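Local coordinates for protein tyrosinase (Aspergillus oryzae, PDB 3W6W) that probably oxidises phenols and catechols to quinones at a pair of copper ions, here captured as the copper-loaded pro-enzyme, at residues G512-F517 with S541-R546. Numbering follows the deposited sequence.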
loop_
_atom_site.group_PDB
_atom_site.type_symbol
_atom_site.label_atom_id
_atom_site.label_comp_id
_atom_site.label_asym_id
_atom_site.label_seq_id
_atom_site.Cartn_x
_atom_site.Cartn_y
_atom_site.Cartn_z
ATOM N N GLY A 512 -3.978 -16.835 17.053
ATOM C CA GLY A 512 -3.507 -15.515 17.447
ATOM C C GLY A 512 -1.997 -15.420 17.496
ATOM O O GLY A 512 -1.290 -16.427 17.356
ATOM N N SER A 513 -1.504 -14.206 17.722
ATOM C CA SER A 513 -0.066 -13.940 17.712
ATOM C C SER A 513 0.393 -13.088 18.889
ATOM O O SER A 513 -0.378 -12.308 19.462
ATOM C CB SER A 513 0.323 -13.223 16.412
ATOM O OG SER A 513 -0.130 -11.873 16.409
ATOM N N VAL A 514 1.673 -13.250 19.218
ATOM C CA VAL A 514 2.375 -12.447 20.205
ATOM C C VAL A 514 3.636 -11.948 19.517
ATOM O O VAL A 514 4.417 -12.741 18.996
ATOM C CB VAL A 514 2.757 -13.323 21.421
ATOM C CG1 VAL A 514 3.781 -12.627 22.299
ATOM C CG2 VAL A 514 1.508 -13.705 22.211
ATOM N N PHE A 515 3.832 -10.634 19.491
ATOM C CA PHE A 515 5.008 -10.071 18.852
ATOM C C PHE A 515 6.094 -9.688 19.839
ATOM O O PHE A 515 5.854 -8.983 20.813
ATOM C CB PHE A 515 4.654 -8.828 18.017
ATOM C CG PHE A 515 5.809 -8.290 17.227
ATOM C CD1 PHE A 515 6.375 -9.037 16.207
ATOM C CD2 PHE A 515 6.312 -7.022 17.486
ATOM C CE1 PHE A 515 7.446 -8.548 15.467
ATOM C CE2 PHE A 515 7.367 -6.510 16.738
ATOM C CZ PHE A 515 7.944 -7.273 15.725
ATOM N N ASN A 516 7.305 -10.158 19.571
ATOM C CA ASN A 516 8.449 -9.724 20.345
ATOM C C ASN A 516 9.012 -8.433 19.767
ATOM O O ASN A 516 9.786 -8.451 18.807
ATOM C CB ASN A 516 9.527 -10.800 20.361
ATOM C CG ASN A 516 10.741 -10.363 21.123
ATOM O OD1 ASN A 516 10.622 -9.680 22.135
ATOM N ND2 ASN A 516 11.917 -10.715 20.628
ATOM N N PHE A 517 8.596 -7.316 20.354
ATOM C CA PHE A 517 9.074 -5.980 19.987
ATOM C C PHE A 517 10.427 -5.848 20.662
ATOM O O PHE A 517 10.550 -5.459 21.819
ATOM C CB PHE A 517 8.041 -4.949 20.479
ATOM C CG PHE A 517 8.303 -3.511 20.056
ATOM C CD1 PHE A 517 8.385 -3.149 18.717
ATOM C CD2 PHE A 517 8.428 -2.514 21.018
ATOM C CE1 PHE A 517 8.585 -1.823 18.345
ATOM C CE2 PHE A 517 8.629 -1.184 20.650
ATOM C CZ PHE A 517 8.707 -0.848 19.302
ATOM N N SER A 541 2.613 -12.809 27.770
ATOM C CA SER A 541 1.426 -12.263 27.139
ATOM C C SER A 541 0.296 -13.278 27.283
ATOM O O SER A 541 0.483 -14.387 27.782
ATOM C CB SER A 541 1.689 -11.949 25.663
ATOM O OG SER A 541 0.589 -11.263 25.074
ATOM N N GLN A 542 -0.885 -12.879 26.836
ATOM C CA GLN A 542 -2.080 -13.699 26.942
ATOM C C GLN A 542 -2.945 -13.456 25.719
ATOM O O GLN A 542 -3.048 -12.325 25.254
ATOM C CB GLN A 542 -2.861 -13.313 28.191
ATOM C CG GLN A 542 -4.013 -14.248 28.537
ATOM C CD GLN A 542 -5.067 -13.555 29.375
ATOM O OE1 GLN A 542 -6.033 -13.003 28.847
ATOM N NE2 GLN A 542 -4.887 -13.575 30.687
ATOM N N LEU A 543 -3.563 -14.516 25.202
ATOM C CA LEU A 543 -4.509 -14.398 24.098
ATOM C C LEU A 543 -5.880 -14.935 24.473
ATOM O O LEU A 543 -5.977 -15.935 25.189
ATOM C CB LEU A 543 -4.014 -15.169 22.875
ATOM C CG LEU A 543 -2.769 -14.631 22.181
ATOM C CD1 LEU A 543 -2.267 -15.605 21.110
ATOM C CD2 LEU A 543 -3.057 -13.266 21.585
ATOM N N PRO A 544 -6.939 -14.295 23.964
ATOM C CA PRO A 544 -8.265 -14.904 24.086
ATOM C C PRO A 544 -8.267 -16.176 23.253
ATOM O O PRO A 544 -7.573 -16.222 22.243
ATOM C CB PRO A 544 -9.192 -13.865 23.446
ATOM C CG PRO A 544 -8.400 -12.556 23.437
ATOM C CD PRO A 544 -6.972 -12.996 23.264
ATOM N N ALA A 545 -9.010 -17.197 23.672
ATOM C CA ALA A 545 -9.022 -18.463 22.945
ATOM C C ALA A 545 -10.422 -19.064 22.838
ATOM O O ALA A 545 -10.604 -20.097 22.193
ATOM C CB ALA A 545 -8.055 -19.457 23.596
ATOM N N ARG A 546 -11.400 -18.415 23.464
ATOM C CA ARG A 546 -12.747 -18.973 23.596
ATOM C C ARG A 546 -13.371 -19.330 22.250
ATOM O O ARG A 546 -13.875 -20.439 22.058
ATOM C CB ARG A 546 -13.648 -17.992 24.354
ATOM C CG ARG A 546 -14.943 -18.580 24.910
ATOM C CD ARG A 546 -16.038 -18.695 23.856
ATOM N NE ARG A 546 -17.117 -19.558 24.329
ATOM C CZ ARG A 546 -17.057 -20.887 24.327
ATOM N NH1 ARG A 546 -15.975 -21.506 23.862
ATOM N NH2 ARG A 546 -18.081 -21.597 24.792
#
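Leu543 lays its two methyl groups over the backbone of Gly512 and Ser513: CD1 lies 3.6 Å from C of Gly512, and CD2 is 3.5 Å from O of Ser513. CG stands beside the backbone N and anti to the carbonyl carbon (chi1 -68°), and from there both methyls come down on one side of the facing strand. Gly512 has no side chain, and CD1 rests directly on its peptide, also near N of Ser513. Two residues along each strand, Val514 meets Ser541 with both branches, CG1 at 4.0 Å and CG2 at 3.9 Å from CB of Ser541. A looser apolar touch, CG2 of Val514 to CD1 of Leu543 at 4.4 Å, links the two pairs.

The strands run nearly antiparallel (161°), yet their axes are 7.8 Å apart, too far for sheet pairing, and side chains do the joining. Gly512 and Val514 bond through the backbone to strand 488-494, Ser541 and Leu543 to strand 470-479. Both belong near opposite ends of one mixed sheet, consistent with its curling round in a barrel-like C-terminal domain. Just past the first strand, Phe517 stacks on the copper ligand His336 and its ring also meets His332, consistent with this domain shielding the active site. Helix 328-340, which carries both histidines, packs alongside: its Asn334 bonds to O of Ser513, and its Ala330 touches Ser541.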